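PDB 6YQ4: tannase from Fusobacterium nucleatum subsp. nucleatum ATCC 25586, which detoxifies gallotannins, probably by hydrolysing their galloyl ester bonds, as expected of an alpha/beta-hydrolase of the tannase type. Local coordinates for residues T78-P84 and T238-N244; N127-A132 and F369-D375; D216-W221 and L268-F272; A361-N366 and S376-T380; N366-G370 and I417-M421. All blocks are in the same frame, centred on the assembly; numbering follows the deposited sequence.

Contact 1. Residues T78-P84 and T238-N244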
# COMPACT_ATOMS: atom_id res chain seq x y z
N THR A 78 9.73 -1.24 2.23
CA THR A 78 9.64 -2.69 2.33
C THR A 78 8.58 -3.16 3.32
O THR A 78 8.56 -4.35 3.67
CB THR A 78 11.00 -3.30 2.70
OG1 THR A 78 11.34 -3.00 4.07
CG2 THR A 78 12.11 -2.79 1.77
N VAL A 79 7.69 -2.27 3.75
CA VAL A 79 6.74 -2.56 4.82
C VAL A 79 5.69 -3.57 4.34
O VAL A 79 5.13 -3.45 3.24
CB VAL A 79 6.07 -1.26 5.28
CG1 VAL A 79 4.87 -1.54 6.17
CG2 VAL A 79 7.10 -0.36 5.94
N GLY A 80 5.44 -4.57 5.17
CA GLY A 80 4.29 -5.44 4.99
C GLY A 80 3.65 -5.68 6.34
O GLY A 80 4.32 -5.69 7.37
N GLY A 81 2.33 -5.84 6.32
CA GLY A 81 1.61 -6.09 7.55
C GLY A 81 1.60 -4.95 8.53
O GLY A 81 1.06 -5.10 9.64
N TYR A 82 2.13 -3.79 8.16
CA TYR A 82 2.34 -2.66 9.04
C TYR A 82 3.39 -2.97 10.09
O TYR A 82 3.41 -2.34 11.16
CB TYR A 82 1.03 -2.18 9.68
CG TYR A 82 0.16 -1.46 8.69
CD1 TYR A 82 0.47 -0.16 8.27
CD2 TYR A 82 -0.94 -2.08 8.13
CE1 TYR A 82 -0.31 0.49 7.33
CE2 TYR A 82 -1.73 -1.44 7.18
CZ TYR A 82 -1.42 -0.14 6.79
OH TYR A 82 -2.24 0.50 5.86
N MET A 83 4.24 -3.92 9.79
CA MET A 83 5.38 -4.38 10.57
C MET A 83 6.61 -3.56 10.20
O MET A 83 6.68 -2.98 9.11
CB MET A 83 5.62 -5.86 10.30
CG MET A 83 4.54 -6.75 10.86
SD MET A 83 4.74 -6.94 12.65
CE MET A 83 6.25 -7.89 12.72
N PRO A 84 7.60 -3.49 11.09
CA PRO A 84 8.84 -2.76 10.77
C PRO A 84 9.47 -3.26 9.47
O PRO A 84 9.59 -4.47 9.23
CB PRO A 84 9.75 -3.07 11.97
CG PRO A 84 8.83 -3.48 13.06
CD PRO A 84 7.69 -4.18 12.39
N THR A 238 4.12 -12.19 12.33
CA THR A 238 4.46 -12.40 10.93
C THR A 238 5.31 -11.24 10.42
O THR A 238 4.96 -10.07 10.58
CB THR A 238 3.17 -12.54 10.13
OG1 THR A 238 2.38 -13.61 10.68
CG2 THR A 238 3.43 -12.77 8.64
N SER A 239 6.44 -11.56 9.79
CA SER A 239 7.32 -10.51 9.29
C SER A 239 6.73 -9.86 8.03
O SER A 239 5.82 -10.39 7.39
CB SER A 239 8.70 -11.07 8.98
OG SER A 239 8.64 -11.79 7.76
N ALA A 240 7.29 -8.69 7.69
CA ALA A 240 6.91 -7.94 6.48
C ALA A 240 6.94 -8.81 5.22
O ALA A 240 5.96 -8.88 4.47
CB ALA A 240 7.85 -6.74 6.31
N GLN A 241 8.09 -9.45 4.96
CA GLN A 241 8.28 -10.26 3.76
C GLN A 241 7.21 -11.33 3.62
O GLN A 241 6.72 -11.58 2.50
CB GLN A 241 9.68 -10.88 3.80
CG GLN A 241 10.80 -9.96 4.35
CD GLN A 241 10.76 -9.73 5.87
OE1 GLN A 241 10.58 -8.61 6.35
NE2 GLN A 241 10.95 -10.81 6.63
N GLU A 242 6.81 -11.98 4.72
CA GLU A 242 5.80 -13.03 4.60
C GLU A 242 4.41 -12.49 4.33
O GLU A 242 3.54 -13.26 3.94
CB GLU A 242 5.73 -13.89 5.86
CG GLU A 242 7.06 -14.20 6.50
CD GLU A 242 6.90 -14.98 7.78
OE1 GLU A 242 5.84 -15.60 7.96
OE2 GLU A 242 7.83 -14.97 8.61
N TYR A 243 4.16 -11.20 4.57
CA TYR A 243 2.86 -10.66 4.20
C TYR A 243 2.78 -10.38 2.71
O TYR A 243 1.69 -10.48 2.11
CB TYR A 243 2.60 -9.37 4.94
CG TYR A 243 2.06 -9.49 6.31
CD1 TYR A 243 0.71 -9.68 6.51
CD2 TYR A 243 2.88 -9.35 7.42
CE1 TYR A 243 0.19 -9.76 7.76
CE2 TYR A 243 2.39 -9.43 8.66
CZ TYR A 243 1.04 -9.64 8.84
OH TYR A 243 0.53 -9.71 10.10
N ASN A 244 3.91 -10.01 2.11
CA ASN A 244 4.04 -9.44 0.77
C ASN A 244 4.49 -10.44 -0.28
O ASN A 244 4.14 -10.28 -1.46
CB ASN A 244 5.03 -8.28 0.81
CG ASN A 244 4.46 -7.04 1.48
OD1 ASN A 244 3.33 -7.04 1.97
ND2 ASN A 244 5.24 -5.99 1.52
O HOH W 1 8.29 -6.45 2.43
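A glycine-rich loop following central strand 73-76 of this alpha/beta-hydrolase fold meets the short helix 240-244; in relatives the equivalent loop often contributes to the oxyanion hole. Thr78 turns its hydroxyl to Lys86 O, while its carbonyl takes a hydrogen bond from water 1 (2.5 Å from Thr78 O), which accepts weakly from Asn244 ND2. Asn244 ND2 also donates to Val79 O at 3.1 Å, and the asparagine touches Ser166, the presumed nucleophile. At Gly80 the two backbones come nearest, CA to Ala240 CA 3.9 Å: a side chain here would strike Ala240 O and Asn244 OD1, and the small methyl group of Ala240 suits this approach, its CB 3.4 Å from Gly80 N. Gly80 opens a type I' turn closed by Met83 N to Gly80 O at 3.0 Å. Gly81 and Tyr82 both take the turn's positive phi, easy for glycine; Gly81 CA makes a CH-pi contact 3.5 Å from the Tyr243 ring centroid. The CA-to-CB bond of Tyr82 points away, its ring packing on helix 167-177. Unbranched Met83 then follows the Tyr243 ring, with CG 4.1 Å from Tyr243 CE2, until its CE ends 3.3 Å from Thr238 O.

Contact 2. Residues N127-A132 and F369-D375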
# COMPACT_ATOMS: atom_id res chain seq x y z
N ASN A 127 7.87 -0.02 26.00
CA ASN A 127 6.84 0.80 25.37
C ASN A 127 6.88 0.67 23.86
O ASN A 127 7.96 0.64 23.24
CB ASN A 127 7.01 2.26 25.75
CG ASN A 127 6.90 2.49 27.23
OD1 ASN A 127 5.86 2.24 27.82
ND2 ASN A 127 7.99 2.95 27.83
N TYR A 128 5.70 0.64 23.25
CA TYR A 128 5.57 0.54 21.80
C TYR A 128 5.91 1.86 21.13
O TYR A 128 5.40 2.92 21.50
CB TYR A 128 4.15 0.12 21.45
CG TYR A 128 3.79 -1.25 21.98
CD1 TYR A 128 4.50 -2.38 21.56
CD2 TYR A 128 2.77 -1.43 22.91
CE1 TYR A 128 4.20 -3.66 22.05
CE2 TYR A 128 2.44 -2.69 23.40
CZ TYR A 128 3.16 -3.80 22.96
OH TYR A 128 2.85 -5.05 23.41
N ILE A 129 6.78 1.79 20.12
CA ILE A 129 7.31 2.94 19.41
C ILE A 129 7.02 2.90 17.92
O ILE A 129 7.50 3.77 17.18
CB ILE A 129 8.82 3.08 19.64
CG1 ILE A 129 9.53 1.83 19.13
CG2 ILE A 129 9.11 3.30 21.11
CD1 ILE A 129 11.02 1.94 19.09
N GLY A 130 6.25 1.93 17.45
CA GLY A 130 5.99 1.81 16.03
C GLY A 130 4.53 1.59 15.70
O GLY A 130 4.18 1.08 14.63
N LYS A 131 3.66 1.95 16.64
CA LYS A 131 2.24 2.01 16.34
C LYS A 131 1.96 3.26 15.52
O LYS A 131 2.77 4.20 15.46
CB LYS A 131 1.41 2.03 17.61
CG LYS A 131 1.77 0.95 18.62
CD LYS A 131 1.56 -0.42 18.03
CE LYS A 131 1.21 -1.41 19.13
NZ LYS A 131 0.78 -2.70 18.56
N ALA A 132 0.79 3.27 14.89
CA ALA A 132 0.38 4.38 14.04
C ALA A 132 0.53 5.70 14.78
O ALA A 132 0.16 5.80 15.95
CB ALA A 132 -1.07 4.17 13.60
N PHE A 369 -3.08 -0.03 15.47
CA PHE A 369 -3.74 1.05 16.19
C PHE A 369 -3.65 0.92 17.70
O PHE A 369 -4.36 1.64 18.42
CB PHE A 369 -5.21 1.16 15.76
CG PHE A 369 -5.40 1.78 14.39
CD1 PHE A 369 -4.96 3.07 14.14
CD2 PHE A 369 -5.94 1.06 13.35
CE1 PHE A 369 -5.08 3.62 12.90
CE2 PHE A 369 -6.09 1.61 12.10
CZ PHE A 369 -5.65 2.90 11.87
N GLY A 370 -2.78 0.05 18.22
CA GLY A 370 -2.37 0.20 19.60
C GLY A 370 -1.62 1.51 19.81
O GLY A 370 -1.46 2.29 18.86
N ASP A 371 -1.17 1.78 21.03
CA ASP A 371 -0.35 2.96 21.29
C ASP A 371 0.77 2.56 22.25
O ASP A 371 1.06 1.37 22.45
CB ASP A 371 -1.23 4.13 21.79
CG ASP A 371 -1.94 3.84 23.11
OD1 ASP A 371 -1.58 2.85 23.78
OD2 ASP A 371 -2.87 4.60 23.48
N LYS A 372 1.42 3.56 22.87
CA LYS A 372 2.64 3.32 23.64
C LYS A 372 2.43 2.26 24.71
O LYS A 372 3.38 1.55 25.07
CB LYS A 372 3.13 4.63 24.30
CG LYS A 372 3.21 5.82 23.33
CD LYS A 372 3.93 7.03 23.95
CE LYS A 372 4.34 8.07 22.90
NZ LYS A 372 5.23 9.13 23.47
N LYS A 373 1.20 2.12 25.19
CA LYS A 373 0.90 1.22 26.28
C LYS A 373 -0.19 0.21 25.97
O LYS A 373 -0.62 -0.53 26.86
CB LYS A 373 0.51 2.01 27.52
CG LYS A 373 0.80 1.14 28.73
CD LYS A 373 0.83 2.04 29.91
CE LYS A 373 -0.33 1.84 30.86
NZ LYS A 373 -0.44 3.22 31.29
N SER A 374 -0.64 0.14 24.73
CA SER A 374 -1.72 -0.76 24.36
C SER A 374 -1.28 -1.46 23.10
O SER A 374 -0.84 -0.80 22.16
CB SER A 374 -3.03 0.01 24.11
OG SER A 374 -3.69 0.36 25.31
N ASP A 375 -1.39 -2.79 23.08
CA ASP A 375 -0.89 -3.53 21.93
C ASP A 375 -1.86 -3.51 20.74
O ASP A 375 -1.41 -3.57 19.59
CB ASP A 375 -0.57 -4.97 22.33
CG ASP A 375 0.27 -5.69 21.28
OD1 ASP A 375 1.23 -5.08 20.79
OD2 ASP A 375 -0.05 -6.85 20.95
O HOH W 2 -1.30 5.03 17.78
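A type I beta turn, Asp371 to Ser374, reinforced by an Asx turn, lies between helices 364-368 and 381-394 and presents its carbonyls to the loop of the alpha/beta-hydrolase domain between strand 110-114 and helix 134-148. Within the turn Asp371 N donates to Ser374 O (2.8 Å), Ser374 N to Asp371 O (3.1 Å), and Lys373 N to Asp371 OD1 (3.2 Å); the aspartate's other oxygen, OD2, pairs with Lys377. The carbonyl of Lys372 is thereby turned outward, where it accepts from Tyr128 N at 3.1 Å, and Lys372 CA answers with a CH...O contact to Tyr128 O at 3.5 Å. Lys131 suits its buried place because several acceptors share its charge: NZ donates to Asp375 O at 2.6 Å, forms a salt bridge with Asp375 OD1 at 3.3 Å, and also bonds Asn367 O. The carboxylate is balanced further by Arg236, paired with OD2. Gly370 leaves room for the lysine's aliphatic arm, since a side chain there would collide with Lys131 CE and Ser374 O. Tyr128 brings its ring edge to Asp371 O, 3.3 Å from Tyr128 CD2. Where the loops move apart, water 2 sits 2.5 Å from Ala132 O and 2.9 Å from Gly370 O. Beyond it the contact becomes apolar, the methyl group Ala132 CB resting 4.1 Å from Phe369 CD1.

Contact 3. Residues D216-W221 and L268-F272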
# COMPACT_ATOMS: atom_id res chain seq x y z
N ASP A 216 -13.98 -3.22 6.29
CA ASP A 216 -14.82 -4.34 6.75
C ASP A 216 -16.16 -4.40 6.01
O ASP A 216 -16.60 -5.48 5.60
CB ASP A 216 -15.07 -4.22 8.25
CG ASP A 216 -13.88 -4.66 9.07
OD1 ASP A 216 -13.23 -5.68 8.69
OD2 ASP A 216 -13.59 -3.99 10.08
N SER A 217 -16.88 -3.27 5.92
CA SER A 217 -18.14 -3.26 5.19
C SER A 217 -17.93 -3.56 3.72
O SER A 217 -18.73 -4.26 3.09
CB SER A 217 -18.84 -1.91 5.36
OG SER A 217 -18.01 -0.85 4.89
N ALA A 218 -16.85 -3.03 3.14
CA ALA A 218 -16.61 -3.28 1.73
C ALA A 218 -16.32 -4.75 1.49
O ALA A 218 -16.76 -5.32 0.48
CB ALA A 218 -15.45 -2.41 1.23
N TYR A 219 -15.62 -5.40 2.42
CA TYR A 219 -15.26 -6.80 2.24
C TYR A 219 -16.48 -7.71 2.33
O TYR A 219 -16.57 -8.71 1.61
CB TYR A 219 -14.22 -7.20 3.29
CG TYR A 219 -13.45 -8.46 2.97
CD1 TYR A 219 -13.89 -9.70 3.42
CD2 TYR A 219 -12.30 -8.43 2.18
CE1 TYR A 219 -13.18 -10.87 3.14
CE2 TYR A 219 -11.59 -9.59 1.89
CZ TYR A 219 -12.03 -10.81 2.38
OH TYR A 219 -11.35 -11.98 2.11
N GLU A 220 -17.45 -7.35 3.16
CA GLU A 220 -18.67 -8.12 3.28
C GLU A 220 -19.68 -7.78 2.19
O GLU A 220 -20.43 -8.65 1.75
CB GLU A 220 -19.27 -7.89 4.67
CG GLU A 220 -18.37 -8.45 5.77
CD GLU A 220 -17.86 -9.85 5.44
OE1 GLU A 220 -16.67 -10.12 5.67
OE2 GLU A 220 -18.66 -10.68 4.95
N TRP A 221 -19.72 -6.53 1.74
CA TRP A 221 -20.45 -6.21 0.52
C TRP A 221 -20.02 -7.12 -0.63
O TRP A 221 -20.85 -7.78 -1.26
CB TRP A 221 -20.26 -4.74 0.18
CG TRP A 221 -20.89 -4.40 -1.11
CD1 TRP A 221 -22.22 -4.28 -1.37
CD2 TRP A 221 -20.22 -4.16 -2.34
NE1 TRP A 221 -22.43 -3.98 -2.69
CE2 TRP A 221 -21.21 -3.91 -3.32
CE3 TRP A 221 -18.88 -4.17 -2.73
CZ2 TRP A 221 -20.90 -3.64 -4.64
CZ3 TRP A 221 -18.58 -3.90 -4.05
CH2 TRP A 221 -19.58 -3.63 -4.99
N LEU A 268 -22.55 -6.14 8.32
CA LEU A 268 -21.50 -5.32 7.71
C LEU A 268 -21.82 -4.94 6.27
O LEU A 268 -21.53 -3.82 5.85
CB LEU A 268 -20.16 -6.05 7.76
CG LEU A 268 -19.44 -5.99 9.10
CD1 LEU A 268 -18.27 -6.99 9.16
CD2 LEU A 268 -19.00 -4.57 9.36
N LYS A 269 -22.38 -5.88 5.50
CA LYS A 269 -22.75 -5.58 4.12
C LYS A 269 -23.72 -4.42 4.07
O LYS A 269 -23.53 -3.45 3.33
CB LYS A 269 -23.36 -6.80 3.44
CG LYS A 269 -23.69 -6.52 1.98
CD LYS A 269 -24.53 -7.60 1.36
CE LYS A 269 -24.54 -7.49 -0.16
NZ LYS A 269 -25.42 -8.52 -0.84
N THR A 270 -24.79 -4.52 4.86
CA THR A 270 -25.81 -3.50 5.06
C THR A 270 -25.24 -2.09 5.20
O THR A 270 -25.89 -1.12 4.78
CB THR A 270 -26.62 -3.90 6.29
OG1 THR A 270 -27.59 -4.88 5.91
CG2 THR A 270 -27.32 -2.74 6.93
N LEU A 271 -24.02 -1.96 5.75
CA LEU A 271 -23.41 -0.68 6.10
C LEU A 271 -22.59 -0.04 4.97
O LEU A 271 -22.30 1.16 5.04
CB LEU A 271 -22.51 -0.84 7.32
CG LEU A 271 -23.15 -0.64 8.70
CD1 LEU A 271 -24.39 -1.49 8.89
CD2 LEU A 271 -22.14 -0.94 9.77
N PHE A 272 -22.20 -0.79 3.95
CA PHE A 272 -21.35 -0.23 2.91
C PHE A 272 -22.06 0.81 2.01
O PHE A 272 -21.46 1.84 1.70
CB PHE A 272 -20.77 -1.35 2.05
CG PHE A 272 -19.75 -0.89 1.04
CD1 PHE A 272 -18.56 -0.28 1.45
CD2 PHE A 272 -19.99 -1.06 -0.33
CE1 PHE A 272 -17.61 0.14 0.50
CE2 PHE A 272 -19.04 -0.65 -1.27
CZ PHE A 272 -17.86 -0.05 -0.85
O HOH W 3 -22.73 -9.73 -1.49
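Helices 212-223 and 259-279 cross steeply, their local axes 7.2 Å apart and at an angle of -105°, with no hydrogen bond directly between them. Leu268 fills the space over Asp216 and Glu220: its CB lies 3.6 Å from Glu220 CG and its CD2 4.1 Å from Asp216 CB. The two carboxylates are occupied elsewhere, Asp216 capturing the backbone amides of Phe356 and Asp357, Glu220 bound to Ser265 and Arg349, so only their aliphatic parts serve here. The carbonyl Leu268 O sits 3.3 Å from Ser217 CB, an approach that the small serine permits. Lys269 lays its methylene arm along Trp221, CG 3.6 Å from Trp221 CA, and carries its ammonium outward to water 3, which binds Lys269 NZ weakly and donates to Trp221 O at 2.7 Å. Leu271 adds a slight contact, its CB 4.3 Å from Ser217 CB. Phe272 is the main wedge and buries the most surface: Ala218 CA approaches one ring face, 3.9 Å from its centroid, in a CH-pi contact, and Phe272 CD2 lies 3.5 Å from Trp221 CG. The indole NH is satisfied by Gly295 O. The crossing belongs to the long insertion between strands 202-206 and 435-439, rich in helices and loops, where many alpha/beta-hydrolases carry a lid, so it may be part of one.

Contact 4. Residues A361-N366 and S376-T380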
# COMPACT_ATOMS: atom_id res chain seq x y z
N ALA A 361 -9.84 -7.91 18.68
CA ALA A 361 -8.77 -6.92 18.47
C ALA A 361 -7.44 -7.57 18.10
O ALA A 361 -6.38 -7.08 18.46
CB ALA A 361 -8.59 -6.02 19.71
N SER A 362 -7.47 -8.66 17.34
CA SER A 362 -6.29 -9.48 17.12
C SER A 362 -5.73 -9.38 15.71
O SER A 362 -4.69 -9.99 15.43
CB SER A 362 -6.63 -10.95 17.39
OG SER A 362 -7.56 -11.40 16.41
N SER A 363 -6.39 -8.66 14.81
CA SER A 363 -5.84 -8.51 13.49
C SER A 363 -4.56 -7.69 13.56
O SER A 363 -4.28 -7.01 14.56
CB SER A 363 -6.85 -7.86 12.54
OG SER A 363 -6.64 -6.46 12.46
N GLY A 364 -3.77 -7.78 12.49
CA GLY A 364 -2.59 -6.94 12.40
C GLY A 364 -2.93 -5.47 12.39
O GLY A 364 -2.17 -4.64 12.89
N GLU A 365 -4.09 -5.12 11.79
CA GLU A 365 -4.53 -3.72 11.75
C GLU A 365 -4.98 -3.25 13.13
O GLU A 365 -4.71 -2.11 13.52
CB GLU A 365 -5.66 -3.54 10.73
CG GLU A 365 -5.23 -3.56 9.27
CD GLU A 365 -4.84 -4.95 8.77
OE1 GLU A 365 -3.84 -5.05 8.01
OE2 GLU A 365 -5.51 -5.95 9.14
N ASN A 366 -5.71 -4.09 13.87
CA ASN A 366 -5.88 -3.88 15.31
C ASN A 366 -4.56 -3.56 15.99
O ASN A 366 -4.47 -2.64 16.81
CB ASN A 366 -6.45 -5.14 15.95
CG ASN A 366 -7.90 -5.37 15.63
OD1 ASN A 366 -8.28 -6.49 15.28
ND2 ASN A 366 -8.73 -4.33 15.81
N SER A 376 -3.17 -3.42 20.99
CA SER A 376 -4.13 -3.31 19.90
C SER A 376 -5.32 -2.48 20.36
O SER A 376 -5.51 -2.26 21.56
CB SER A 376 -4.66 -4.66 19.41
OG SER A 376 -5.22 -5.39 20.49
N LYS A 377 -6.10 -2.01 19.39
CA LYS A 377 -7.31 -1.24 19.65
C LYS A 377 -8.29 -1.49 18.51
O LYS A 377 -7.94 -2.08 17.48
CB LYS A 377 -7.04 0.27 19.77
CG LYS A 377 -6.10 0.68 20.89
CD LYS A 377 -6.34 2.11 21.32
CE LYS A 377 -5.14 2.72 22.04
NZ LYS A 377 -5.37 4.15 22.42
N HIS A 378 -9.53 -1.06 18.72
CA HIS A 378 -10.49 -0.96 17.64
C HIS A 378 -10.28 0.33 16.87
O HIS A 378 -9.61 1.25 17.33
CB HIS A 378 -11.92 -1.01 18.18
CG HIS A 378 -12.21 -2.27 18.92
ND1 HIS A 378 -12.19 -3.51 18.31
CD2 HIS A 378 -12.48 -2.50 20.23
CE1 HIS A 378 -12.45 -4.44 19.21
NE2 HIS A 378 -12.63 -3.86 20.38
N PHE A 379 -10.88 0.37 15.68
CA PHE A 379 -10.87 1.58 14.87
C PHE A 379 -12.16 1.75 14.08
O PHE A 379 -12.23 2.63 13.20
CB PHE A 379 -9.67 1.61 13.91
CG PHE A 379 -9.38 0.29 13.25
CD1 PHE A 379 -9.78 0.05 11.94
CD2 PHE A 379 -8.70 -0.71 13.95
CE1 PHE A 379 -9.50 -1.17 11.32
CE2 PHE A 379 -8.41 -1.93 13.35
CZ PHE A 379 -8.81 -2.17 12.03
N THR A 380 -13.18 0.95 14.34
CA THR A 380 -14.48 1.11 13.73
C THR A 380 -15.49 1.20 14.85
O THR A 380 -15.32 0.59 15.91
CB THR A 380 -14.85 -0.05 12.77
OG1 THR A 380 -15.01 -1.27 13.52
CG2 THR A 380 -13.76 -0.24 11.73
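A capping box starts helix 364-368, and the same asparagine that closes it fastens the helix to the loop before helix 381-394. Ser363, the N-cap, accepts from Asn366 N at its OG (2.9 Å); in return Ser363 N donates to Asn366 OD1, also at 2.9 Å. Serine and asparagine suit these roles because their short polar side chains can reach free backbone groups. The other half of the asparagine amide looks outward: Asn366 ND2 donates to Lys377 O at 2.9 Å and also reaches Asp357. Since Lys377 N donates to Asn366 O at 3.1 Å, this one residue satisfies both backbone groups of the lysine, whose ammonium goes to Asp371. Asp357 is the hub behind the loop, bonded as well to His378 ND1, Phe379 N and Thr380 OG1, and Thr380 in turn caps helix 381-394. Apolar surface closes one side, where Phe379 CZ packs 3.7 Å from Glu365 CB while the glutamate's OE1 binds a glycerol, a sign that it may border a pocket near the presumed catalytic serine. Ala361, in a left-handed conformation, sets its methyl group 4.2 Å from His378 CE1. Its carbonyl receives the last bond across the contact, from Ser376 OG to Ala361 O at 2.9 Å.

Contact 5. Residues N366-G370 and I417-M421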
# COMPACT_ATOMS: atom_id res chain seq x y z
N ASN A 366 -5.71 -4.09 13.87
CA ASN A 366 -5.88 -3.88 15.31
C ASN A 366 -4.56 -3.56 15.99
O ASN A 366 -4.47 -2.64 16.81
CB ASN A 366 -6.45 -5.14 15.95
CG ASN A 366 -7.90 -5.37 15.63
OD1 ASN A 366 -8.28 -6.49 15.28
ND2 ASN A 366 -8.73 -4.33 15.81
N ASN A 367 -3.52 -4.36 15.68
CA ASN A 367 -2.21 -4.17 16.29
C ASN A 367 -1.56 -2.86 15.85
O ASN A 367 -0.81 -2.27 16.63
CB ASN A 367 -1.32 -5.36 15.93
CG ASN A 367 -0.05 -5.38 16.73
OD1 ASN A 367 0.97 -4.89 16.29
ND2 ASN A 367 -0.12 -5.93 17.94
N LEU A 368 -1.84 -2.38 14.61
CA LEU A 368 -1.30 -1.09 14.16
C LEU A 368 -1.83 0.07 15.00
O LEU A 368 -1.10 1.04 15.24
CB LEU A 368 -1.61 -0.85 12.67
CG LEU A 368 -1.53 0.57 12.05
CD1 LEU A 368 -0.10 1.07 12.00
CD2 LEU A 368 -2.20 0.67 10.62
N PHE A 369 -3.08 -0.03 15.47
CA PHE A 369 -3.74 1.05 16.19
C PHE A 369 -3.65 0.92 17.70
O PHE A 369 -4.36 1.64 18.42
CB PHE A 369 -5.21 1.16 15.76
CG PHE A 369 -5.40 1.78 14.39
CD1 PHE A 369 -4.96 3.07 14.14
CD2 PHE A 369 -5.94 1.06 13.35
CE1 PHE A 369 -5.08 3.62 12.90
CE2 PHE A 369 -6.09 1.61 12.10
CZ PHE A 369 -5.65 2.90 11.87
N GLY A 370 -2.78 0.05 18.22
CA GLY A 370 -2.37 0.20 19.60
C GLY A 370 -1.62 1.51 19.81
O GLY A 370 -1.46 2.29 18.86
N ILE A 417 -5.62 9.74 14.71
CA ILE A 417 -4.65 8.78 14.23
C ILE A 417 -5.27 7.85 13.19
O ILE A 417 -4.61 7.46 12.22
CB ILE A 417 -4.06 8.01 15.43
CG1 ILE A 417 -3.28 8.99 16.32
CG2 ILE A 417 -3.15 6.89 14.95
CD1 ILE A 417 -2.55 8.35 17.47
N ILE A 418 -6.53 7.49 13.37
CA ILE A 418 -7.23 6.80 12.28
C ILE A 418 -7.18 7.66 11.02
O ILE A 418 -6.91 7.15 9.92
CB ILE A 418 -8.67 6.47 12.70
CG1 ILE A 418 -8.66 5.61 13.97
CG2 ILE A 418 -9.40 5.76 11.58
CD1 ILE A 418 -10.03 5.16 14.44
N LYS A 419 -7.41 8.97 11.17
CA LYS A 419 -7.37 9.88 10.02
C LYS A 419 -6.00 9.87 9.35
O LYS A 419 -5.89 9.70 8.13
CB LYS A 419 -7.72 11.29 10.46
CG LYS A 419 -7.70 12.25 9.28
CD LYS A 419 -7.66 13.73 9.70
CE LYS A 419 -7.18 14.59 8.52
NZ LYS A 419 -7.39 16.02 8.74
N MET A 420 -4.94 10.04 10.15
CA MET A 420 -3.59 10.16 9.60
C MET A 420 -3.13 8.93 8.83
O MET A 420 -2.10 9.01 8.13
CB MET A 420 -2.59 10.44 10.70
CG MET A 420 -2.51 11.91 11.10
SD MET A 420 -1.25 12.15 12.37
CE MET A 420 -2.28 11.96 13.80
N MET A 421 -3.82 7.79 8.96
CA MET A 421 -3.44 6.59 8.23
C MET A 421 -4.25 6.41 6.96
O MET A 421 -4.00 5.44 6.23
CB MET A 421 -3.59 5.32 9.09
CG MET A 421 -2.72 5.28 10.33
SD MET A 421 -0.99 5.50 9.94
CE MET A 421 -0.70 4.27 8.62
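The bump is the ring of Phe369, set just past the end of helix 364-368, and the hollow is one face of helix 415-420 formed by Ile417, Ile418 and the following Met421. Though its CA-to-CB bond runs sideways, the flat ring extends far enough that Phe369 CE1 lies 3.9 Å from each of Ile417 O, Ile418 CA and Met421 CG. Ile418 CG1 covers one face of the ring, 4.2 Å from Phe369 CE1, and the Ile417 carbonyl meets the ring edge. Ile417 CG2 lines the hollow at 4.3 Å from Phe369 CD1: beta-branched isoleucines give it firm walls, whereas unbranched Met421 can bend to follow the ring. A second, shallower bump is Leu368, whose CD2 comes within 4.4 Å of Met421 CE. The patch joins two short helices of the insertion after strand 202-206: Leu212 touches both Leu368 and Phe369, while Leu171 and Leu174 of helix 167-177, the helix after the presumed nucleophile elbow, back Met421. With no hydrogen bond across the contact and only 194 Å² buried, these two segments cohere by dispersion and the exclusion of water; their fit depends on complementary shape and on the apolar neighbours that complete the core.

In the fold
Contacts 2, 4 and 5 cluster around helix 364-368, their centres 8 to 11 Å apart. Contacts 4 and 5 share Asn366, contacts 2 and 5 share Phe369 and Gly370. Their chemistry varies with depth: buried contact 5 is almost wholly apolar, with no hydrogen bond, while the partly buried contacts 2 and 4 rely on hydrogen bonds of backbone and side chain, with a salt bridge added in contact 2, and are joined by the salt bridge Asp371-Lys377 and the meeting rings of Phe369 and Phe379. Contact 1 touches contacts 4 and 5 through Tyr82, linking the cluster round helix 364-368 to the loop beside the presumed nucleophile. Contact 3 is also buried and mainly apolar, but joins other helices, about 26 Å from contact 1 between centres.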